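Local atomic coordinates of UDP-N-Acetylglucosamine 2-Epimerase (Thermus thermophilus, PDB entry 1V4V), a protein that probably catalyses the interconversion of UDP-N-acetylglucosamine and UDP-N-acetylmannosamine by inverting the configuration at C2 of the sugar. Residues A[92-97]-A[147-152]; A[167-172]-A[361-366]; A[215-220]-A[322-327]; A[223-228]-A[255-260]. One frame throughout, in Å; residues are numbered along the deposited sequence.

Interaction 1: A[92-97]-A[147-152]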
loop_
_atom_site.group_PDB
_atom_site.type_symbol
_atom_site.label_atom_id
_atom_site.label_comp_id
_atom_site.label_asym_id
_atom_site.label_seq_id
_atom_site.Cartn_x
_atom_site.Cartn_y
_atom_site.Cartn_z
ATOM N N ALA A 92 10.688 18.818 -1.080
ATOM C CA ALA A 92 9.263 18.594 -0.869
ATOM C C ALA A 92 8.832 18.462 0.586
ATOM O O ALA A 92 9.430 17.714 1.361
ATOM C CB ALA A 92 8.810 17.347 -1.655
ATOM N N ASP A 93 7.777 19.190 0.944
ATOM C CA ASP A 93 7.213 19.139 2.286
ATOM C C ASP A 93 5.939 18.304 2.238
ATOM O O ASP A 93 5.398 17.896 3.270
ATOM C CB ASP A 93 6.883 20.545 2.796
ATOM C CG ASP A 93 8.124 21.361 3.091
ATOM O OD1 ASP A 93 8.472 22.246 2.280
ATOM O OD2 ASP A 93 8.754 21.103 4.137
ATOM N N TYR A 94 5.467 18.053 1.021
ATOM C CA TYR A 94 4.264 17.262 0.815
ATOM C C TYR A 94 4.282 16.766 -0.624
ATOM O O TYR A 94 4.782 17.446 -1.517
ATOM C CB TYR A 94 3.013 18.117 1.066
ATOM C CG TYR A 94 1.821 17.327 1.556
ATOM C CD1 TYR A 94 1.006 16.618 0.670
ATOM C CD2 TYR A 94 1.537 17.243 2.918
ATOM C CE1 TYR A 94 -0.057 15.843 1.137
ATOM C CE2 TYR A 94 0.484 16.478 3.389
ATOM C CZ TYR A 94 -0.307 15.780 2.497
ATOM O OH TYR A 94 -1.333 15.015 2.988
ATOM N N VAL A 95 3.750 15.569 -0.839
ATOM C CA VAL A 95 3.708 14.992 -2.173
ATOM C C VAL A 95 2.289 14.571 -2.527
ATOM O O VAL A 95 1.590 13.971 -1.719
ATOM C CB VAL A 95 4.619 13.752 -2.280
ATOM C CG1 VAL A 95 4.564 13.189 -3.703
ATOM C CG2 VAL A 95 6.050 14.124 -1.924
ATOM N N LEU A 96 1.868 14.899 -3.740
ATOM C CA LEU A 96 0.541 14.523 -4.200
ATOM C C LEU A 96 0.685 13.586 -5.389
ATOM O O LEU A 96 1.458 13.849 -6.305
ATOM C CB LEU A 96 -0.265 15.762 -4.621
ATOM C CG LEU A 96 -0.680 16.756 -3.531
ATOM C CD1 LEU A 96 -1.450 17.912 -4.159
ATOM C CD2 LEU A 96 -1.539 16.063 -2.489
ATOM N N VAL A 97 -0.029 12.467 -5.349
ATOM C CA VAL A 97 0.002 11.532 -6.461
ATOM C C VAL A 97 -1.435 11.282 -6.868
ATOM O O VAL A 97 -2.368 11.604 -6.129
ATOM C CB VAL A 97 0.707 10.187 -6.103
ATOM C CG1 VAL A 97 2.200 10.430 -5.855
ATOM C CG2 VAL A 97 0.062 9.548 -4.888
ATOM N N THR A 147 -0.649 6.843 2.566
ATOM C CA THR A 147 -1.175 8.199 2.471
ATOM C C THR A 147 -1.563 8.911 3.758
ATOM O O THR A 147 -2.203 8.341 4.648
ATOM C CB THR A 147 -2.377 8.230 1.526
ATOM O OG1 THR A 147 -3.407 7.387 2.046
ATOM C CG2 THR A 147 -1.969 7.737 0.149
ATOM N N ASP A 148 -1.164 10.178 3.833
ATOM C CA ASP A 148 -1.468 11.031 4.975
ATOM C C ASP A 148 -2.889 11.556 4.814
ATOM O O ASP A 148 -3.651 11.631 5.776
ATOM C CB ASP A 148 -0.494 12.209 5.021
ATOM C CG ASP A 148 -0.868 13.233 6.076
ATOM O OD1 ASP A 148 -0.894 12.878 7.280
ATOM O OD2 ASP A 148 -1.142 14.392 5.693
ATOM N N LEU A 149 -3.241 11.917 3.584
ATOM C CA LEU A 149 -4.572 12.430 3.294
ATOM C C LEU A 149 -5.089 11.851 1.982
ATOM O O LEU A 149 -4.423 11.936 0.948
ATOM C CB LEU A 149 -4.539 13.962 3.213
ATOM C CG LEU A 149 -5.870 14.702 3.032
ATOM C CD1 LEU A 149 -6.884 14.218 4.061
ATOM C CD2 LEU A 149 -5.630 16.209 3.173
ATOM N N ASP A 150 -6.265 11.238 2.039
ATOM C CA ASP A 150 -6.897 10.664 0.854
ATOM C C ASP A 150 -8.011 11.598 0.422
ATOM O O ASP A 150 -8.853 11.984 1.236
ATOM C CB ASP A 150 -7.498 9.294 1.166
ATOM C CG ASP A 150 -6.481 8.179 1.085
ATOM O OD1 ASP A 150 -6.525 7.281 1.945
ATOM O OD2 ASP A 150 -5.646 8.198 0.157
ATOM N N PHE A 151 -8.009 11.963 -0.857
ATOM C CA PHE A 151 -9.034 12.836 -1.409
ATOM C C PHE A 151 -9.976 11.942 -2.210
ATOM O O PHE A 151 -9.690 11.586 -3.351
ATOM C CB PHE A 151 -8.377 13.889 -2.301
ATOM C CG PHE A 151 -7.377 14.750 -1.575
ATOM C CD1 PHE A 151 -7.802 15.810 -0.779
ATOM C CD2 PHE A 151 -6.013 14.488 -1.671
ATOM C CE1 PHE A 151 -6.880 16.603 -0.087
ATOM C CE2 PHE A 151 -5.082 15.269 -0.984
ATOM C CZ PHE A 151 -5.517 16.331 -0.191
ATOM N N ALA A 152 -11.086 11.561 -1.583
ATOM C CA ALA A 152 -12.069 10.682 -2.207
ATOM C C ALA A 152 -13.053 11.446 -3.081
ATOM O O ALA A 152 -13.606 12.458 -2.669
ATOM C CB ALA A 152 -12.821 9.912 -1.137
#
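Tyr-94 and Leu-96 of strand 94-98 reach Asp-148, Leu-149 and Phe-151 at strand 149-152 across one face of the seven-stranded parallel sheet in the N-terminal, Rossmann-like half of this GT-B enzyme. The two strands are not neighbours: strand 118-121 runs between them, so side chains alone make the contact. The phenol of Tyr-94 donates its proton to OD2 of Asp-148, OH to OD2 2.8 Å, meeting the anti lone pair of that oxygen. Ring and carboxylate planes stand 67° apart, and OD2 lies at the ring edge, near the plane of the ring. With CG of Asp-148 anti to the backbone N (chi1 172°), the carboxylate is carried to the hydroxyl. The same Tyr-94 OH rests against CB of Leu-149 at 3.4 Å. Farther along, Leu-96 and Phe-151 cross at about a right angle, the methyl CD2 of Leu-96 coming obliquely to CE2 of the Phe-151 ring at 3.9 Å. Helix 353-364 covers this face, laying Val-361 on Leu-96 and Val-357 on Phe-151. A phenylalanine in place of Tyr-94 would probably leave Asp-148 OD2 without its phenol donor. Asp-148 OD2 is also paired with Arg-364 NE; a neutral donor and a cation on one oxygen would be expected to stabilise the ionised carboxylate.

Interaction 2: A[167-172]-A[361-366]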
loop_
_atom_site.group_PDB
_atom_site.type_symbol
_atom_site.label_atom_id
_atom_site.label_comp_id
_atom_site.label_asym_id
_atom_site.label_seq_id
_atom_site.Cartn_x
_atom_site.Cartn_y
_atom_site.Cartn_z
ATOM N N ARG A 167 -8.460 6.200 8.697
ATOM C CA ARG A 167 -9.217 6.950 9.689
ATOM C C ARG A 167 -9.961 8.127 9.064
ATOM O O ARG A 167 -9.538 8.669 8.043
ATOM C CB ARG A 167 -8.271 7.458 10.779
ATOM C CG ARG A 167 -7.571 6.347 11.541
ATOM C CD ARG A 167 -6.384 6.877 12.325
ATOM N NE ARG A 167 -5.391 7.486 11.443
ATOM C CZ ARG A 167 -4.171 7.844 11.828
ATOM N NH1 ARG A 167 -3.787 7.654 13.084
ATOM N NH2 ARG A 167 -3.332 8.391 10.956
ATOM N N GLU A 168 -11.064 8.515 9.697
ATOM C CA GLU A 168 -11.893 9.627 9.240
ATOM C C GLU A 168 -11.109 10.904 8.958
ATOM O O GLU A 168 -11.251 11.507 7.895
ATOM C CB GLU A 168 -12.975 9.931 10.280
ATOM C CG GLU A 168 -14.189 9.026 10.212
ATOM C CD GLU A 168 -15.188 9.476 9.162
ATOM O OE1 GLU A 168 -16.170 8.741 8.923
ATOM O OE2 GLU A 168 -14.998 10.568 8.582
ATOM N N GLU A 169 -10.286 11.317 9.916
ATOM C CA GLU A 169 -9.507 12.543 9.779
ATOM C C GLU A 169 -8.569 12.504 8.578
ATOM O O GLU A 169 -8.136 13.543 8.086
ATOM C CB GLU A 169 -8.703 12.797 11.060
ATOM C CG GLU A 169 -7.414 12.000 11.160
ATOM C CD GLU A 169 -6.207 12.797 10.703
ATOM O OE1 GLU A 169 -5.167 12.180 10.388
ATOM O OE2 GLU A 169 -6.295 14.045 10.674
ATOM N N GLY A 170 -8.259 11.303 8.109
ATOM C CA GLY A 170 -7.365 11.168 6.976
ATOM C C GLY A 170 -8.064 11.094 5.631
ATOM O O GLY A 170 -7.426 10.798 4.620
ATOM N N ILE A 171 -9.369 11.352 5.612
ATOM C CA ILE A 171 -10.132 11.305 4.364
ATOM C C ILE A 171 -10.957 12.572 4.171
ATOM O O ILE A 171 -11.607 13.046 5.102
ATOM C CB ILE A 171 -11.112 10.115 4.343
ATOM C CG1 ILE A 171 -10.361 8.807 4.602
ATOM C CG2 ILE A 171 -11.834 10.062 2.996
ATOM C CD1 ILE A 171 -11.269 7.631 4.874
ATOM N N LEU A 172 -10.927 13.104 2.953
ATOM C CA LEU A 172 -11.689 14.299 2.594
ATOM C C LEU A 172 -12.442 13.989 1.300
ATOM O O LEU A 172 -11.834 13.567 0.325
ATOM C CB LEU A 172 -10.744 15.483 2.356
ATOM C CG LEU A 172 -11.374 16.809 1.912
ATOM C CD1 LEU A 172 -12.181 17.403 3.056
ATOM C CD2 LEU A 172 -10.282 17.787 1.498
ATOM N N VAL A 361 -4.341 20.101 1.803
ATOM C CA VAL A 361 -2.892 20.054 1.965
ATOM C C VAL A 361 -2.427 21.179 2.896
ATOM O O VAL A 361 -1.629 20.959 3.810
ATOM C CB VAL A 361 -2.183 20.189 0.592
ATOM C CG1 VAL A 361 -0.683 20.313 0.777
ATOM C CG2 VAL A 361 -2.505 18.968 -0.278
ATOM N N ALA A 362 -2.937 22.384 2.658
ATOM C CA ALA A 362 -2.589 23.540 3.479
ATOM C C ALA A 362 -2.897 23.236 4.943
ATOM O O ALA A 362 -2.127 23.587 5.840
ATOM C CB ALA A 362 -3.375 24.761 3.018
ATOM N N TRP A 363 -4.026 22.577 5.175
ATOM C CA TRP A 363 -4.450 22.207 6.519
ATOM C C TRP A 363 -3.455 21.241 7.161
ATOM O O TRP A 363 -3.104 21.390 8.333
ATOM C CB TRP A 363 -5.841 21.573 6.464
ATOM C CG TRP A 363 -6.249 20.884 7.727
ATOM C CD1 TRP A 363 -6.343 21.438 8.972
ATOM C CD2 TRP A 363 -6.633 19.512 7.865
ATOM N NE1 TRP A 363 -6.763 20.494 9.877
ATOM C CE2 TRP A 363 -6.949 19.303 9.225
ATOM C CE3 TRP A 363 -6.742 18.438 6.970
ATOM C CZ2 TRP A 363 -7.369 18.062 9.715
ATOM C CZ3 TRP A 363 -7.159 17.203 7.458
ATOM C CH2 TRP A 363 -7.468 17.027 8.820
ATOM N N ARG A 364 -3.006 20.250 6.395
ATOM C CA ARG A 364 -2.042 19.280 6.899
ATOM C C ARG A 364 -0.720 19.955 7.223
ATOM O O ARG A 364 -0.010 19.539 8.142
ATOM C CB ARG A 364 -1.799 18.168 5.873
ATOM C CG ARG A 364 -2.898 17.126 5.805
ATOM C CD ARG A 364 -3.177 16.568 7.190
ATOM N NE ARG A 364 -3.587 15.171 7.153
ATOM C CZ ARG A 364 -4.119 14.526 8.184
ATOM N NH1 ARG A 364 -4.307 15.158 9.334
ATOM N NH2 ARG A 364 -4.456 13.249 8.066
ATOM N N LEU A 365 -0.390 20.993 6.460
ATOM C CA LEU A 365 0.850 21.728 6.658
ATOM C C LEU A 365 0.679 22.870 7.661
ATOM O O LEU A 365 1.586 23.681 7.848
ATOM C CB LEU A 365 1.353 22.281 5.321
ATOM C CG LEU A 365 1.771 21.242 4.273
ATOM C CD1 LEU A 365 2.086 21.933 2.961
ATOM C CD2 LEU A 365 2.983 20.465 4.771
ATOM N N GLY A 366 -0.490 22.927 8.293
ATOM C CA GLY A 366 -0.764 23.961 9.279
ATOM C C GLY A 366 -0.835 25.375 8.728
ATOM O O GLY A 366 -0.421 26.324 9.394
#
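Glu-169, Arg-364 and Trp-363 carry this contact between the short 3-10 turn 168-170 and the end of helix 353-364. The guanidinium of Arg-364 grips the carboxylate of Glu-169 end-on, with one nitrogen to each oxygen. NH2 of Arg-364 donates to OE1 of Glu-169 at 2.7 Å, nearly straight at 163°, approaching from above the carboxylate plane. NH1 of Arg-364 meets OE2 of Glu-169 at 2.6 Å through the syn lone pair, along a more bent path. The two groups are therefore not coplanar: their planes stand 56° apart. Glu-169 reaches its mate by a folded side chain, CG lying between the backbone N and the carbonyl carbon (chi1 81°) with a further bend at chi2. Trp-363 presents its ring edge, CH2 lying 3.6 Å from the backbone O of Glu-169, while its CZ3 sits 3.7 Å above one face of the Arg-364 guanidinium. On the opposing segment, CA of Gly-170 approaches NH2 of Arg-364 at 3.7 Å. Cutting Arg-364 back to alanine is likely to leave the carboxylate of Glu-169 without its cation and one face of the Trp-363 ring without the arginine that lies over its rim. The helix stops just beyond, in a Schellman motif with Gly-366, at positive phi, as C-prime residue. The same arginine also touches Leu-149 of strand 149-152, while the turn carrying Glu-169 leads into the outermost strand 171-173; helix 353-364 is thus fastened across that margin of the sheet.

Interaction 3: A[215-220]-A[322-327]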
loop_
_atom_site.group_PDB
_atom_site.type_symbol
_atom_site.label_atom_id
_atom_site.label_comp_id
_atom_site.label_asym_id
_atom_site.label_seq_id
_atom_site.Cartn_x
_atom_site.Cartn_y
_atom_site.Cartn_z
ATOM N N SER A 215 -25.430 6.573 -40.561
ATOM C CA SER A 215 -26.106 7.177 -41.698
ATOM C C SER A 215 -27.546 7.544 -41.329
ATOM O O SER A 215 -28.006 8.643 -41.631
ATOM C CB SER A 215 -26.091 6.229 -42.897
ATOM O OG SER A 215 -26.670 6.853 -44.026
ATOM N N ASP A 216 -28.255 6.621 -40.678
ATOM C CA ASP A 216 -29.636 6.872 -40.259
ATOM C C ASP A 216 -29.687 8.015 -39.237
ATOM O O ASP A 216 -30.558 8.882 -39.308
ATOM C CB ASP A 216 -30.265 5.608 -39.634
ATOM C CG ASP A 216 -30.627 4.548 -40.663
ATOM O OD1 ASP A 216 -30.544 4.821 -41.879
ATOM O OD2 ASP A 216 -31.008 3.430 -40.251
ATOM N N LEU A 217 -28.758 8.014 -38.285
ATOM C CA LEU A 217 -28.730 9.063 -37.267
ATOM C C LEU A 217 -28.345 10.410 -37.882
ATOM O O LEU A 217 -28.860 11.452 -37.484
ATOM C CB LEU A 217 -27.760 8.694 -36.141
ATOM C CG LEU A 217 -28.195 7.498 -35.287
ATOM C CD1 LEU A 217 -27.091 7.105 -34.326
ATOM C CD2 LEU A 217 -29.472 7.857 -34.526
ATOM N N ALA A 218 -27.441 10.388 -38.858
ATOM C CA ALA A 218 -27.041 11.628 -39.514
ATOM C C ALA A 218 -28.243 12.243 -40.221
ATOM O O ALA A 218 -28.432 13.459 -40.191
ATOM C CB ALA A 218 -25.916 11.361 -40.519
ATOM N N GLN A 219 -29.058 11.404 -40.858
ATOM C CA GLN A 219 -30.243 11.895 -41.557
ATOM C C GLN A 219 -31.194 12.555 -40.568
ATOM O O GLN A 219 -31.823 13.563 -40.879
ATOM C CB GLN A 219 -30.973 10.754 -42.276
ATOM C CG GLN A 219 -30.223 10.148 -43.456
ATOM C CD GLN A 219 -30.213 11.045 -44.686
ATOM O OE1 GLN A 219 -30.863 12.096 -44.719
ATOM N NE2 GLN A 219 -29.476 10.624 -45.712
ATOM N N ALA A 220 -31.305 11.978 -39.375
ATOM C CA ALA A 220 -32.184 12.538 -38.358
ATOM C C ALA A 220 -31.650 13.910 -37.944
ATOM O O ALA A 220 -32.416 14.862 -37.767
ATOM C CB ALA A 220 -32.252 11.607 -37.138
ATOM N N GLU A 322 -36.594 8.592 -36.163
ATOM C CA GLU A 322 -37.761 9.440 -35.931
ATOM C C GLU A 322 -37.764 9.930 -34.483
ATOM O O GLU A 322 -38.050 11.099 -34.213
ATOM C CB GLU A 322 -39.055 8.674 -36.225
ATOM C CG GLU A 322 -40.323 9.446 -35.842
ATOM C CD GLU A 322 -40.537 10.694 -36.678
ATOM O OE1 GLU A 322 -41.361 11.540 -36.280
ATOM O OE2 GLU A 322 -39.893 10.832 -37.737
ATOM N N GLY A 323 -37.448 9.030 -33.555
ATOM C CA GLY A 323 -37.415 9.396 -32.150
ATOM C C GLY A 323 -36.349 10.432 -31.826
ATOM O O GLY A 323 -36.573 11.336 -31.019
ATOM N N VAL A 324 -35.179 10.302 -32.447
ATOM C CA VAL A 324 -34.091 11.244 -32.209
ATOM C C VAL A 324 -34.533 12.631 -32.662
ATOM O O VAL A 324 -34.310 13.627 -31.969
ATOM C CB VAL A 324 -32.816 10.832 -32.985
ATOM C CG1 VAL A 324 -31.777 11.941 -32.907
ATOM C CG2 VAL A 324 -32.253 9.543 -32.402
ATOM N N TYR A 325 -35.155 12.695 -33.833
ATOM C CA TYR A 325 -35.637 13.967 -34.357
ATOM C C TYR A 325 -36.657 14.583 -33.391
ATOM O O TYR A 325 -36.572 15.763 -33.045
ATOM C CB TYR A 325 -36.288 13.756 -35.729
ATOM C CG TYR A 325 -37.036 14.969 -36.251
ATOM C CD1 TYR A 325 -36.350 16.090 -36.716
ATOM C CD2 TYR A 325 -38.434 14.999 -36.257
ATOM C CE1 TYR A 325 -37.032 17.214 -37.173
ATOM C CE2 TYR A 325 -39.128 16.119 -36.712
ATOM C CZ TYR A 325 -38.419 17.222 -37.167
ATOM O OH TYR A 325 -39.090 18.341 -37.599
ATOM N N ARG A 326 -37.626 13.782 -32.962
ATOM C CA ARG A 326 -38.656 14.277 -32.053
ATOM C C ARG A 326 -38.085 14.796 -30.737
ATOM O O ARG A 326 -38.456 15.877 -30.270
ATOM C CB ARG A 326 -39.684 13.179 -31.764
ATOM C CG ARG A 326 -40.523 12.785 -32.972
ATOM C CD ARG A 326 -41.610 11.778 -32.585
ATOM N NE ARG A 326 -42.303 11.261 -33.761
ATOM C CZ ARG A 326 -43.333 10.422 -33.710
ATOM N NH1 ARG A 326 -43.792 10.005 -32.540
ATOM N NH2 ARG A 326 -43.904 10.000 -34.832
ATOM N N VAL A 327 -37.177 14.033 -30.140
ATOM C CA VAL A 327 -36.583 14.431 -28.866
ATOM C C VAL A 327 -35.721 15.684 -28.975
ATOM O O VAL A 327 -35.846 16.610 -28.173
ATOM C CB VAL A 327 -35.743 13.280 -28.271
ATOM C CG1 VAL A 327 -34.941 13.767 -27.073
ATOM C CG2 VAL A 327 -36.676 12.138 -27.850
#
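Leu-217 lays its methyl CD2 against CG2 of Val-324, 3.9 Å apart, the two side chains crossing at about a right angle. Val-324 presents that branch because its CG2 stands anti to the carbonyl carbon, with CG1 anti to the backbone N (chi1 171°). One turn on from Leu-217, the CB of Ala-220 faces the CB of Val-324 at 4.3 Å, so the single valine is met by two residues of helix 214-227. The small alanine lets the backbones draw together: CA of Ala-220 lies 5.5 Å from CA of Tyr-325, and the axes of the segments 215-220 and 322-327 approach to 9.0 Å. They run in broadly the same direction, with a signed crossing angle of -31°. The ring of Tyr-325 starts beside this point, its CD1 lying 4.3 Å from the backbone O of Ala-220, and makes a cation-pi contact with Arg-223 farther along the partner helix. Apolar methyl contacts thus hold the interior, while charge is gathered beyond it. There Arg-326 NE bonds to Glu-322 OE1 at 2.7 Å, using the anti lone pair with the acceptor in the guanidinium plane, and OE2 of Glu-322 makes a salt bridge with Arg-223. Both helices belong to the C-terminal, Rossmann-like half of the GT-B fold. Helix 214-227 has helix 241-251 as a further neighbour, Ala-218 touching Val-250; Leu-217 reaches Met-205 in the loop after strand 200-203, and Val-324 packs on Leu-299, just past strand 296-298.

Interaction 4: A[223-228]-A[255-260]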
loop_
_atom_site.group_PDB
_atom_site.type_symbol
_atom_site.label_atom_id
_atom_site.label_comp_id
_atom_site.label_asym_id
_atom_site.label_seq_id
_atom_site.Cartn_x
_atom_site.Cartn_y
_atom_site.Cartn_z
ATOM N N ARG A 223 -32.437 16.502 -40.446
ATOM C CA ARG A 223 -33.810 16.985 -40.294
ATOM C C ARG A 223 -33.878 18.043 -39.201
ATOM O O ARG A 223 -34.592 19.042 -39.329
ATOM C CB ARG A 223 -34.767 15.845 -39.921
ATOM C CG ARG A 223 -35.164 14.935 -41.061
ATOM C CD ARG A 223 -36.184 13.903 -40.580
ATOM N NE ARG A 223 -37.498 14.493 -40.327
ATOM C CZ ARG A 223 -38.482 13.866 -39.688
ATOM N NH1 ARG A 223 -38.300 12.636 -39.228
ATOM N NH2 ARG A 223 -39.654 14.461 -39.519
ATOM N N VAL A 224 -33.148 17.813 -38.112
ATOM C CA VAL A 224 -33.134 18.770 -37.014
ATOM C C VAL A 224 -32.552 20.097 -37.511
ATOM O O VAL A 224 -33.114 21.166 -37.271
ATOM C CB VAL A 224 -32.275 18.262 -35.823
ATOM C CG1 VAL A 224 -32.177 19.343 -34.750
ATOM C CG2 VAL A 224 -32.896 16.990 -35.234
ATOM N N ALA A 225 -31.429 20.022 -38.211
ATOM C CA ALA A 225 -30.780 21.226 -38.723
ATOM C C ALA A 225 -31.716 22.017 -39.637
ATOM O O ALA A 225 -31.761 23.244 -39.586
ATOM C CB ALA A 225 -29.500 20.853 -39.465
ATOM N N GLU A 226 -32.477 21.317 -40.469
ATOM C CA GLU A 226 -33.398 22.000 -41.368
ATOM C C GLU A 226 -34.532 22.683 -40.601
ATOM O O GLU A 226 -35.064 23.703 -41.039
ATOM C CB GLU A 226 -33.962 21.002 -42.377
ATOM C CG GLU A 226 -32.887 20.372 -43.241
ATOM C CD GLU A 226 -33.427 19.295 -44.155
ATOM O OE1 GLU A 226 -34.086 18.362 -43.649
ATOM O OE2 GLU A 226 -33.183 19.380 -45.377
ATOM N N ALA A 227 -34.884 22.130 -39.444
ATOM C CA ALA A 227 -35.958 22.696 -38.628
ATOM C C ALA A 227 -35.512 23.893 -37.784
ATOM O O ALA A 227 -36.351 24.624 -37.250
ATOM C CB ALA A 227 -36.549 21.611 -37.715
ATOM N N PHE A 228 -34.199 24.080 -37.656
ATOM C CA PHE A 228 -33.630 25.175 -36.866
ATOM C C PHE A 228 -32.562 25.914 -37.666
ATOM O O PHE A 228 -31.378 25.868 -37.334
ATOM C CB PHE A 228 -33.011 24.613 -35.584
ATOM C CG PHE A 228 -34.015 24.008 -34.660
ATOM C CD1 PHE A 228 -34.748 24.811 -33.795
ATOM C CD2 PHE A 228 -34.278 22.643 -34.701
ATOM C CE1 PHE A 228 -35.737 24.258 -32.981
ATOM C CE2 PHE A 228 -35.265 22.083 -33.891
ATOM C CZ PHE A 228 -35.992 22.893 -33.036
ATOM N N ARG A 255 -26.489 23.439 -45.142
ATOM C CA ARG A 255 -26.186 24.836 -44.850
ATOM C C ARG A 255 -25.699 25.189 -43.446
ATOM O O ARG A 255 -24.687 25.877 -43.299
ATOM C CB ARG A 255 -27.413 25.693 -45.182
ATOM C CG ARG A 255 -27.102 27.125 -45.571
ATOM C CD ARG A 255 -28.387 27.910 -45.803
ATOM N NE ARG A 255 -29.374 27.159 -46.580
ATOM C CZ ARG A 255 -29.266 26.863 -47.873
ATOM N NH1 ARG A 255 -28.205 27.252 -48.569
ATOM N NH2 ARG A 255 -30.226 26.173 -48.476
ATOM N N ASN A 256 -26.415 24.735 -42.417
ATOM C CA ASN A 256 -26.034 25.074 -41.048
ATOM C C ASN A 256 -25.323 23.990 -40.237
ATOM O O ASN A 256 -25.352 24.000 -39.002
ATOM C CB ASN A 256 -27.251 25.611 -40.280
ATOM C CG ASN A 256 -28.403 24.634 -40.244
ATOM O OD1 ASN A 256 -28.535 23.778 -41.121
ATOM N ND2 ASN A 256 -29.263 24.772 -39.237
ATOM N N PHE A 257 -24.692 23.058 -40.937
ATOM C CA PHE A 257 -23.899 22.034 -40.279
ATOM C C PHE A 257 -22.447 22.345 -40.647
ATOM O O PHE A 257 -22.133 22.628 -41.812
ATOM C CB PHE A 257 -24.251 20.629 -40.778
ATOM C CG PHE A 257 -24.743 19.704 -39.692
ATOM C CD1 PHE A 257 -26.105 19.466 -39.530
ATOM C CD2 PHE A 257 -23.845 19.088 -38.822
ATOM C CE1 PHE A 257 -26.572 18.624 -38.517
ATOM C CE2 PHE A 257 -24.299 18.243 -37.805
ATOM C CZ PHE A 257 -25.666 18.013 -37.653
ATOM N N VAL A 258 -21.572 22.320 -39.652
ATOM C CA VAL A 258 -20.149 22.556 -39.878
ATOM C C VAL A 258 -19.407 21.298 -39.460
ATOM O O VAL A 258 -19.422 20.926 -38.285
ATOM C CB VAL A 258 -19.613 23.738 -39.038
ATOM C CG1 VAL A 258 -18.109 23.872 -39.243
ATOM C CG2 VAL A 258 -20.315 25.030 -39.439
ATOM N N LEU A 259 -18.770 20.631 -40.419
ATOM C CA LEU A 259 -18.021 19.423 -40.108
ATOM C C LEU A 259 -16.549 19.771 -39.927
ATOM O O LEU A 259 -15.933 20.393 -40.792
ATOM C CB LEU A 259 -18.191 18.381 -41.218
ATOM C CG LEU A 259 -19.629 18.039 -41.620
ATOM C CD1 LEU A 259 -19.613 16.838 -42.561
ATOM C CD2 LEU A 259 -20.463 17.719 -40.382
ATOM N N LEU A 260 -15.995 19.378 -38.788
ATOM C CA LEU A 260 -14.600 19.653 -38.481
ATOM C C LEU A 260 -13.841 18.374 -38.166
ATOM O O LEU A 260 -14.436 17.307 -38.010
ATOM C CB LEU A 260 -14.509 20.582 -37.268
ATOM C CG LEU A 260 -15.251 21.918 -37.343
ATOM C CD1 LEU A 260 -15.148 22.633 -36.005
ATOM C CD2 LEU A 260 -14.664 22.771 -38.458
#
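The backbone O of Ala-225 accepts two hydrogen bonds at the end of helix 214-227, one from the side chain of Asn-256 and one from the backbone N of Phe-228. The amide of Asn-256 gives the shorter, ND2 to Ala-225 O 2.9 Å with an N-H...O angle of 162°, and the acceptor lies in the amide plane. Phe-228 N bonds to Ala-225 O at 3.2 Å from the opposite face of the carbonyl plane, so the two donors flank the oxygen. The CG of Asn-256 sits between its own backbone N and carbonyl carbon (chi1 58°), which turns the amide toward the helix. ND2 also donates to Leu-231 O, just before strand 232-236; two carbonyls thereby restrain the rotation of the amide. The element joined here is the helix of a right-handed beta-alpha-beta crossover, from strand 200-203 through helix 214-227 to strand 232-236, with strand 257-260 added beside the last as an outermost strand of the C-terminal parallel sheet. CB of Ala-225 lies 3.5 Å from OD1 of Asn-256 and 3.7 Å from CD1 of Phe-257. The methyl meets the edge of the Phe-257 ring, near its plane. That ring is held at an eclipsed chi1 of -120°, reaching Ala-225 although its side chain does not set out toward the helix. It also meets the ring of Phe-233 on the adjacent strand 232-236 and touches Leu-251 of helix 241-251.

The four contacts form two pairs, one in each half of the GT-B fold, the centres of interactions 1 and 3 lying about 48 Å apart. Interactions 1 and 2 sit about 9 Å apart and share a sheet: Ala-152 N to Leu-172 O (2.9 Å) is a probable hydrogen bond between neighbouring strands, and Arg-364 is common ground for Asp-148 and Glu-169. An acetic acid molecule, probably from crystallisation, lies about 5 Å from the side chain of Tyr-94. Interactions 3 and 4, centres about 13 Å apart, both use helix 214-227 and are coupled by Arg-223 NH1 to Glu-322 OE2 at 2.8 Å. Along the chain, interactions 3 and 4 are nested within the loop that interaction 2 closes.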